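Local coordinates for protein precorrin-3 methylase (Rhodobacter capsulatus, PDB 3NUT) that probably transfers a methyl group from S-adenosyl-L-methionine to a precorrin intermediate on the pathway to adenosylcobalamin, at residues E192-T205 / M222-T236. Sequence-based numbering, arbitrary orientation.
Sequences EPGRLILFARAVTT and MADMRTVVLVGNAAT. With SAH (S-adenosyl-L-homocysteine), chain E.
Strands 196-201 and 227-231 run antiparallel, at 163° and 4.8 Å between their axes, and Leu198/Leu230 and Ala200/Val228 are hydrogen-bonded pairs, each closed by two N-H...O bonds. On the face bearing Phe199, the ring takes Met222 CB over its centre, a CH-pi contact 3.5 Å from the centroid, while Met222 SD lies obliquely, 3.7 Å from Phe199 CE2. With CG anti to the carbonyl carbon (chi1 -62°), Phe199 runs alongside Val229, whose CG2 meets Phe199 CD1. Next to it Ile197 CD1 packs on Val231 CG1 at 3.6 Å. Both strands are inner members of the mixed sheet in the C-terminal half of this tetrapyrrole methylase, and the Ala202-Thr205 turn after strand 196-201, with the start of strand 227-231, holds S-adenosyl-L-homocysteine: Val203 N donates to adenine N1 (2.9 Å), Val203 O accepts from N6, and Thr227 O accepts from the ribose O2'. At the far end Arg195, bent at chi2 and chi3, lays one guanidinium face against the Asn233-Ala234 peptide; its NE is salt-bridged to Glu192 OE2 at 2.8 Å. A leucine in its place would probably leave the Glu192 carboxylate without its charged mate and that peptide without its flat cover. Arg201 NH1 approaches Asp224 OD1 at 3.6 Å, a salt bridge with the guanidinium and carboxylate planes 84° apart.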
ATOM      1  N   GLU A 192     -14.290  16.957 -12.102  1.00 60.80           N
ATOM      2  CA  GLU A 192     -13.979  18.312 -12.559  1.00 61.28           C
ATOM      3  C   GLU A 192     -12.719  18.318 -13.431  1.00 61.28           C
ATOM      4  O   GLU A 192     -11.744  17.637 -13.100  1.00 62.01           O
ATOM      5  CB  GLU A 192     -13.795  19.249 -11.363  1.00 61.45           C
ATOM      6  CG  GLU A 192     -12.471  19.071 -10.599  1.00 62.85           C
ATOM      7  CD  GLU A 192     -12.452  17.862  -9.666  1.00 64.74           C
ATOM      8  OE1 GLU A 192     -13.528  17.278  -9.392  1.00 64.71           O
ATOM      9  OE2 GLU A 192     -11.349  17.507  -9.194  1.00 65.38           O
ATOM     10  N   PRO A 193     -12.728  19.088 -14.541  1.00 60.78           N
ATOM     11  CA  PRO A 193     -11.614  19.205 -15.508  1.00 60.21           C
ATOM     12  C   PRO A 193     -10.204  19.416 -14.928  1.00 59.42           C
ATOM     13  O   PRO A 193      -9.233  18.876 -15.476  1.00 59.53           O
ATOM     14  CB  PRO A 193     -12.008  20.431 -16.342  1.00 60.18           C
ATOM     15  CG  PRO A 193     -13.496  20.413 -16.325  1.00 60.81           C
ATOM     16  CD  PRO A 193     -13.922  19.829 -14.995  1.00 60.66           C
ATOM     17  N   GLY A 194     -10.090  20.214 -13.864  1.00 58.42           N
ATOM     18  CA  GLY A 194      -8.795  20.491 -13.225  1.00 57.17           C
ATOM     19  C   GLY A 194      -8.285  19.428 -12.244  1.00 56.28           C
ATOM     20  O   GLY A 194      -7.384  19.703 -11.435  1.00 56.53           O
ATOM     21  N   ARG A 195      -8.850  18.220 -12.320  1.00 54.84           N
ATOM     22  CA  ARG A 195      -8.473  17.093 -11.460  1.00 53.12           C
ATOM     23  C   ARG A 195      -7.085  16.599 -11.828  1.00 52.19           C
ATOM     24  O   ARG A 195      -6.870  16.102 -12.939  1.00 52.22           O
ATOM     25  CB  ARG A 195      -9.487  15.953 -11.606  1.00 53.29           C
ATOM     26  CG  ARG A 195      -9.103  14.639 -10.922  1.00 52.05           C
ATOM     27  CD  ARG A 195      -9.103  14.758  -9.420  1.00 50.61           C
ATOM     28  NE  ARG A 195     -10.442  14.841  -8.837  1.00 51.50           N
ATOM     29  CZ  ARG A 195     -11.211  13.797  -8.529  1.00 53.22           C
ATOM     30  NH1 ARG A 195     -10.811  12.561  -8.780  1.00 54.14           N
ATOM     31  NH2 ARG A 195     -12.403  13.986  -7.983  1.00 55.39           N
ATOM     32  N   LEU A 196      -6.149  16.741 -10.896  1.00 50.38           N
ATOM     33  CA  LEU A 196      -4.768  16.373 -11.140  1.00 49.04           C
ATOM     34  C   LEU A 196      -4.595  14.869 -11.428  1.00 48.03           C
ATOM     35  O   LEU A 196      -5.107  14.024 -10.706  1.00 47.77           O
ATOM     36  CB  LEU A 196      -3.913  16.794  -9.946  1.00 49.54           C
ATOM     37  CG  LEU A 196      -3.084  18.095  -9.902  1.00 50.20           C
ATOM     38  CD1 LEU A 196      -3.541  19.232 -10.841  1.00 48.15           C
ATOM     39  CD2 LEU A 196      -3.000  18.588  -8.459  1.00 50.71           C
ATOM     40  N   ILE A 197      -3.897  14.559 -12.517  1.00 46.74           N
ATOM     41  CA  ILE A 197      -3.512  13.200 -12.850  1.00 45.26           C
ATOM     42  C   ILE A 197      -2.002  13.163 -13.026  1.00 44.50           C
ATOM     43  O   ILE A 197      -1.391  14.097 -13.561  1.00 42.87           O
ATOM     44  CB  ILE A 197      -4.141  12.697 -14.162  1.00 45.59           C
ATOM     45  CG1 ILE A 197      -5.570  13.257 -14.365  1.00 45.74           C
ATOM     46  CG2 ILE A 197      -4.062  11.156 -14.242  1.00 44.89           C
ATOM     47  CD1 ILE A 197      -6.662  12.713 -13.409  1.00 44.69           C
ATOM     48  N   LEU A 198      -1.426  12.055 -12.570  1.00 43.35           N
ATOM     49  CA  LEU A 198       0.006  11.884 -12.478  1.00 42.93           C
ATOM     50  C   LEU A 198       0.352  10.607 -13.193  1.00 42.30           C
ATOM     51  O   LEU A 198      -0.245   9.563 -12.924  1.00 41.63           O
ATOM     52  CB  LEU A 198       0.437  11.732 -11.012  1.00 42.81           C
ATOM     53  CG  LEU A 198       0.480  12.894 -10.028  1.00 43.59           C
ATOM     54  CD1 LEU A 198      -0.895  13.332  -9.532  1.00 44.14           C
ATOM     55  CD2 LEU A 198       1.326  12.454  -8.847  1.00 45.11           C
ATOM     56  N   PHE A 199       1.327  10.690 -14.090  1.00 41.78           N
ATOM     57  CA  PHE A 199       1.843   9.504 -14.748  1.00 42.30           C
ATOM     58  C   PHE A 199       3.251   9.295 -14.219  1.00 42.40           C
ATOM     59  O   PHE A 199       4.149  10.139 -14.414  1.00 42.69           O
ATOM     60  CB  PHE A 199       1.812   9.639 -16.276  1.00 42.24           C
ATOM     61  CG  PHE A 199       0.426   9.820 -16.838  1.00 43.72           C
ATOM     62  CD1 PHE A 199      -0.305   8.722 -17.280  1.00 44.46           C
ATOM     63  CD2 PHE A 199      -0.151  11.091 -16.913  1.00 45.00           C
ATOM     64  CE1 PHE A 199      -1.597   8.881 -17.795  1.00 45.50           C
ATOM     65  CE2 PHE A 199      -1.433  11.263 -17.421  1.00 47.01           C
ATOM     66  CZ  PHE A 199      -2.160  10.149 -17.868  1.00 46.42           C
ATOM     67  N   ALA A 200       3.426   8.194 -13.499  1.00 41.95           N
ATOM     68  CA  ALA A 200       4.714   7.924 -12.869  1.00 41.73           C
ATOM     69  C   ALA A 200       5.320   6.661 -13.456  1.00 41.06           C
ATOM     70  O   ALA A 200       4.793   5.553 -13.323  1.00 40.68           O
ATOM     71  CB  ALA A 200       4.595   7.859 -11.352  1.00 41.76           C
ATOM     72  N   ARG A 201       6.430   6.878 -14.137  1.00 40.54           N
ATOM     73  CA  ARG A 201       6.996   5.888 -15.003  1.00 40.69           C
ATOM     74  C   ARG A 201       8.279   5.356 -14.404  1.00 39.31           C
ATOM     75  O   ARG A 201       9.168   6.130 -14.034  1.00 38.89           O
ATOM     76  CB  ARG A 201       7.246   6.529 -16.390  1.00 41.26           C
ATOM     77  CG  ARG A 201       8.054   5.672 -17.343  1.00 45.43           C
ATOM     78  CD  ARG A 201       8.472   6.436 -18.617  1.00 51.97           C
ATOM     79  NE  ARG A 201       9.752   5.933 -19.141  1.00 55.29           N
ATOM     80  CZ  ARG A 201       9.910   4.740 -19.717  1.00 56.81           C
ATOM     81  NH1 ARG A 201       8.875   3.900 -19.843  1.00 56.51           N
ATOM     82  NH2 ARG A 201      11.107   4.387 -20.168  1.00 57.54           N
ATOM     83  N   ALA A 202       8.362   4.036 -14.313  1.00 38.26           N
ATOM     84  CA  ALA A 202       9.608   3.347 -13.943  1.00 38.34           C
ATOM     85  C   ALA A 202      10.122   3.844 -12.608  1.00 37.61           C
ATOM     86  O   ALA A 202      11.306   4.170 -12.451  1.00 36.89           O
ATOM     87  CB  ALA A 202      10.702   3.508 -15.040  1.00 37.92           C
ATOM     88  N   VAL A 203       9.209   3.893 -11.647  1.00 37.41           N
ATOM     89  CA  VAL A 203       9.488   4.508 -10.359  1.00 37.72           C
ATOM     90  C   VAL A 203      10.566   3.720  -9.605  1.00 37.12           C
ATOM     91  O   VAL A 203      10.501   2.500  -9.524  1.00 36.20           O
ATOM     92  CB  VAL A 203       8.199   4.659  -9.548  1.00 37.75           C
ATOM     93  CG1 VAL A 203       8.501   5.177  -8.167  1.00 39.49           C
ATOM     94  CG2 VAL A 203       7.286   5.619 -10.260  1.00 38.89           C
ATOM     95  N   THR A 204      11.560   4.460  -9.111  1.00 37.86           N
ATOM     96  CA  THR A 204      12.746   3.972  -8.371  1.00 38.82           C
ATOM     97  C   THR A 204      13.834   3.399  -9.268  1.00 40.08           C
ATOM     98  O   THR A 204      14.816   2.839  -8.777  1.00 40.47           O
ATOM     99  CB  THR A 204      12.442   2.929  -7.238  1.00 37.86           C
ATOM    100  OG1 THR A 204      12.275   1.633  -7.814  1.00 37.73           O
ATOM    101  CG2 THR A 204      11.226   3.310  -6.415  1.00 37.67           C
ATOM    102  N   THR A 205      13.647   3.496 -10.579  1.00 41.85           N
ATOM    103  CA  THR A 205      14.661   3.010 -11.512  1.00 43.41           C
ATOM    104  C   THR A 205      15.360   4.248 -12.057  1.00 44.77           C
ATOM    105  O   THR A 205      14.922   5.384 -11.782  1.00 44.42           O
ATOM    106  CB  THR A 205      14.094   2.214 -12.694  1.00 43.11           C
ATOM    107  OG1 THR A 205      13.650   3.140 -13.694  1.00 44.54           O
ATOM    108  CG2 THR A 205      12.956   1.282 -12.278  1.00 42.88           C
ATOM    109  N   MET A 222       0.143   8.755 -22.565  1.00 58.87           N
ATOM    110  CA  MET A 222       0.971   9.229 -21.454  1.00 58.37           C
ATOM    111  C   MET A 222       1.359   8.097 -20.509  1.00 58.04           C
ATOM    112  O   MET A 222       2.356   8.202 -19.804  1.00 58.10           O
ATOM    113  CB  MET A 222       0.274  10.341 -20.690  1.00 58.20           C
ATOM    114  CG  MET A 222       0.310  11.628 -21.433  1.00 57.94           C
ATOM    115  SD  MET A 222      -0.488  12.955 -20.550  1.00 59.63           S
ATOM    116  CE  MET A 222      -0.150  14.303 -21.701  1.00 59.52           C
ATOM    117  N   ALA A 223       0.568   7.025 -20.518  1.00 57.16           N
ATOM    118  CA  ALA A 223       0.858   5.819 -19.765  1.00 56.96           C
ATOM    119  C   ALA A 223       1.451   4.725 -20.668  1.00 56.85           C
ATOM    120  O   ALA A 223       1.131   4.670 -21.850  1.00 56.63           O
ATOM    121  CB  ALA A 223      -0.417   5.315 -19.105  1.00 56.74           C
ATOM    122  N   ASP A 224       2.336   3.890 -20.112  1.00 56.64           N
ATOM    123  CA  ASP A 224       2.685   2.574 -20.695  1.00 56.70           C
ATOM    124  C   ASP A 224       2.642   1.516 -19.599  1.00 56.38           C
ATOM    125  O   ASP A 224       2.119   1.780 -18.521  1.00 56.20           O
ATOM    126  CB  ASP A 224       4.030   2.568 -21.430  1.00 56.75           C
ATOM    127  CG  ASP A 224       5.108   3.361 -20.715  1.00 57.86           C
ATOM    128  OD1 ASP A 224       5.421   3.056 -19.542  1.00 59.58           O
ATOM    129  OD2 ASP A 224       5.658   4.290 -21.343  1.00 57.58           O
ATOM    130  N   MET A 225       3.169   0.323 -19.866  1.00 56.19           N
ATOM    131  CA  MET A 225       3.157  -0.755 -18.855  1.00 56.11           C
ATOM    132  C   MET A 225       4.189  -0.584 -17.746  1.00 54.63           C
ATOM    133  O   MET A 225       4.188  -1.323 -16.779  1.00 54.72           O
ATOM    134  CB  MET A 225       3.251  -2.147 -19.502  1.00 57.00           C
ATOM    135  CG  MET A 225       1.882  -2.648 -19.988  1.00 60.45           C
ATOM    136  SD  MET A 225       0.547  -2.210 -18.810  1.00 66.55           S
ATOM    137  CE  MET A 225       0.572  -3.691 -17.779  1.00 67.43           C
ATOM    138  N   ARG A 226       5.041   0.423 -17.898  1.00 53.42           N
ATOM    139  CA  ARG A 226       6.074   0.790 -16.934  1.00 52.21           C
ATOM    140  C   ARG A 226       5.555   1.907 -16.001  1.00 50.62           C
ATOM    141  O   ARG A 226       6.338   2.621 -15.350  1.00 51.03           O
ATOM    142  CB  ARG A 226       7.298   1.276 -17.733  1.00 52.65           C
ATOM    143  CG  ARG A 226       8.657   1.127 -17.069  1.00 55.16           C
ATOM    144  CD  ARG A 226       9.267  -0.286 -17.155  1.00 57.13           C
ATOM    145  NE  ARG A 226      10.325  -0.427 -16.144  1.00 59.40           N
ATOM    146  CZ  ARG A 226      10.143  -0.803 -14.869  1.00 58.73           C
ATOM    147  NH1 ARG A 226       8.934  -1.132 -14.401  1.00 57.74           N
ATOM    148  NH2 ARG A 226      11.194  -0.864 -14.058  1.00 58.24           N
ATOM    149  N   THR A 227       4.232   2.060 -15.940  1.00 48.01           N
ATOM    150  CA  THR A 227       3.619   3.276 -15.391  1.00 45.20           C
ATOM    151  C   THR A 227       2.480   2.938 -14.449  1.00 43.21           C
ATOM    152  O   THR A 227       1.740   1.980 -14.665  1.00 42.20           O
ATOM    153  CB  THR A 227       3.117   4.189 -16.548  1.00 45.27           C
ATOM    154  OG1 THR A 227       4.223   4.475 -17.402  1.00 46.83           O
ATOM    155  CG2 THR A 227       2.518   5.514 -16.067  1.00 44.11           C
ATOM    156  N   VAL A 228       2.378   3.721 -13.383  1.00 41.01           N
ATOM    157  CA  VAL A 228       1.250   3.660 -12.495  1.00 39.27           C
ATOM    158  C   VAL A 228       0.653   5.075 -12.491  1.00 38.67           C
ATOM    159  O   VAL A 228       1.382   6.075 -12.458  1.00 39.02           O
ATOM    160  CB  VAL A 228       1.645   3.121 -11.074  1.00 38.95           C
ATOM    161  CG1 VAL A 228       2.613   4.050 -10.354  1.00 37.92           C
ATOM    162  CG2 VAL A 228       0.409   2.889 -10.211  1.00 38.53           C
ATOM    163  N   VAL A 229      -0.664   5.154 -12.548  1.00 37.52           N
ATOM    164  CA  VAL A 229      -1.333   6.433 -12.746  1.00 36.48           C
ATOM    165  C   VAL A 229      -2.088   6.810 -11.476  1.00 36.49           C
ATOM    166  O   VAL A 229      -2.956   6.060 -10.992  1.00 36.29           O
ATOM    167  CB  VAL A 229      -2.289   6.392 -13.985  1.00 36.75           C
ATOM    168  CG1 VAL A 229      -3.021   7.737 -14.178  1.00 35.76           C
ATOM    169  CG2 VAL A 229      -1.536   5.972 -15.254  1.00 34.50           C
ATOM    170  N   LEU A 230      -1.738   7.965 -10.929  1.00 36.51           N
ATOM    171  CA  LEU A 230      -2.358   8.441  -9.715  1.00 37.65           C
ATOM    172  C   LEU A 230      -3.363   9.528 -10.050  1.00 38.45           C
ATOM    173  O   LEU A 230      -3.078  10.440 -10.815  1.00 39.27           O
ATOM    174  CB  LEU A 230      -1.321   8.956  -8.714  1.00 37.31           C
ATOM    175  CG  LEU A 230      -0.143   8.039  -8.359  1.00 37.87           C
ATOM    176  CD1 LEU A 230       0.852   8.785  -7.486  1.00 36.70           C
ATOM    177  CD2 LEU A 230      -0.569   6.729  -7.693  1.00 36.03           C
ATOM    178  N   VAL A 231      -4.548   9.393  -9.481  1.00 39.01           N
ATOM    179  CA  VAL A 231      -5.599  10.358  -9.633  1.00 39.51           C
ATOM    180  C   VAL A 231      -5.855  10.946  -8.253  1.00 39.91           C
ATOM    181  O   VAL A 231      -6.111  10.207  -7.309  1.00 39.25           O
ATOM    182  CB  VAL A 231      -6.892   9.691 -10.157  1.00 39.78           C
ATOM    183  CG1 VAL A 231      -7.885  10.757 -10.598  1.00 39.34           C
ATOM    184  CG2 VAL A 231      -6.582   8.767 -11.315  1.00 39.70           C
ATOM    185  N   GLY A 232      -5.788  12.272  -8.135  1.00 40.29           N
ATOM    186  CA  GLY A 232      -6.057  12.921  -6.856  1.00 41.66           C
ATOM    187  C   GLY A 232      -7.508  12.859  -6.398  1.00 42.47           C
ATOM    188  O   GLY A 232      -8.370  12.330  -7.114  1.00 42.81           O
ATOM    189  N   ASN A 233      -7.759  13.348  -5.180  1.00 43.53           N
ATOM    190  CA  ASN A 233      -9.102  13.752  -4.746  1.00 44.80           C
ATOM    191  C   ASN A 233      -9.442  15.038  -5.529  1.00 45.14           C
ATOM    192  O   ASN A 233      -8.606  15.573  -6.275  1.00 44.97           O
ATOM    193  CB  ASN A 233      -9.115  14.124  -3.248  1.00 44.81           C
ATOM    194  CG  ASN A 233      -8.859  12.948  -2.324  1.00 47.41           C
ATOM    195  OD1 ASN A 233      -9.764  12.166  -2.001  1.00 51.04           O
ATOM    196  ND2 ASN A 233      -7.630  12.842  -1.846  1.00 48.47           N
ATOM    197  N   ALA A 234     -10.643  15.562  -5.315  1.00 45.82           N
ATOM    198  CA  ALA A 234     -10.976  16.914  -5.774  1.00 46.64           C
ATOM    199  C   ALA A 234     -10.103  17.992  -5.121  1.00 46.85           C
ATOM    200  O   ALA A 234      -9.788  18.993  -5.755  1.00 47.11           O
ATOM    201  CB  ALA A 234     -12.473  17.217  -5.546  1.00 46.84           C
ATOM    202  N   ALA A 235      -9.721  17.797  -3.860  1.00 47.23           N
ATOM    203  CA  ALA A 235      -8.870  18.768  -3.145  1.00 47.57           C
ATOM    204  C   ALA A 235      -7.367  18.725  -3.511  1.00 48.09           C
ATOM    205  O   ALA A 235      -6.625  19.697  -3.295  1.00 48.20           O
ATOM    206  CB  ALA A 235      -9.052  18.604  -1.648  1.00 47.22           C
ATOM    207  N   THR A 236      -6.935  17.595  -4.063  1.00 48.58           N
ATOM    208  CA  THR A 236      -5.535  17.311  -4.330  1.00 49.19           C
ATOM    209  C   THR A 236      -4.893  18.395  -5.174  1.00 49.94           C
ATOM    210  O   THR A 236      -5.380  18.743  -6.247  1.00 50.28           O
ATOM    211  CB  THR A 236      -5.389  15.920  -5.006  1.00 49.55           C
ATOM    212  OG1 THR A 236      -5.787  14.897  -4.081  1.00 48.27           O
ATOM    213  CG2 THR A 236      -3.961  15.658  -5.459  1.00 49.83           C
TER
HETATM  214  N   SAH E1501       2.422  -6.541  -7.088  1.00 37.11           N
HETATM  215  CA  SAH E1501       2.711  -5.308  -7.882  1.00 37.66           C
HETATM  216  CB  SAH E1501       1.590  -5.034  -8.897  1.00 38.01           C
HETATM  217  CG  SAH E1501       1.661  -5.997 -10.082  1.00 41.03           C
HETATM  218  SD  SAH E1501       0.809  -5.405 -11.525  1.00 46.62           S
HETATM  219  C   SAH E1501       2.790  -4.211  -6.885  1.00 37.20           C
HETATM  220  O   SAH E1501       2.398  -4.515  -5.766  1.00 37.07           O
HETATM  221  OXT SAH E1501       3.209  -3.059  -7.113  1.00 36.04           O
HETATM  222  C5' SAH E1501       2.114  -4.597 -12.424  1.00 45.29           C
HETATM  223  C4' SAH E1501       1.809  -3.099 -12.628  1.00 44.43           C
HETATM  224  O4' SAH E1501       2.228  -2.371 -11.467  1.00 43.89           O
HETATM  225  C3' SAH E1501       2.508  -2.406 -13.806  1.00 43.67           C
HETATM  226  O3' SAH E1501       1.759  -2.419 -15.030  1.00 46.00           O
HETATM  227  C2' SAH E1501       2.637  -0.973 -13.335  1.00 42.87           C
HETATM  228  O2' SAH E1501       1.402  -0.243 -13.492  1.00 41.92           O
HETATM  229  C1' SAH E1501       2.860  -1.139 -11.845  1.00 41.15           C
HETATM  230  N9  SAH E1501       4.302  -1.135 -11.502  1.00 38.13           N
HETATM  231  C8  SAH E1501       5.031  -2.167 -11.032  1.00 37.86           C
HETATM  232  N7  SAH E1501       6.323  -1.771 -10.815  1.00 38.37           N
HETATM  233  C5  SAH E1501       6.434  -0.461 -11.148  1.00 35.89           C
HETATM  234  C6  SAH E1501       7.498   0.590 -11.159  1.00 38.11           C
HETATM  235  N6  SAH E1501       8.772   0.332 -10.766  1.00 38.31           N
HETATM  236  N1  SAH E1501       7.175   1.835 -11.590  1.00 36.38           N
HETATM  237  C2  SAH E1501       5.922   2.130 -11.994  1.00 36.43           C
HETATM  238  N3  SAH E1501       4.915   1.225 -12.007  1.00 36.76           N
HETATM  239  C4  SAH E1501       5.100  -0.059 -11.608  1.00 36.77           C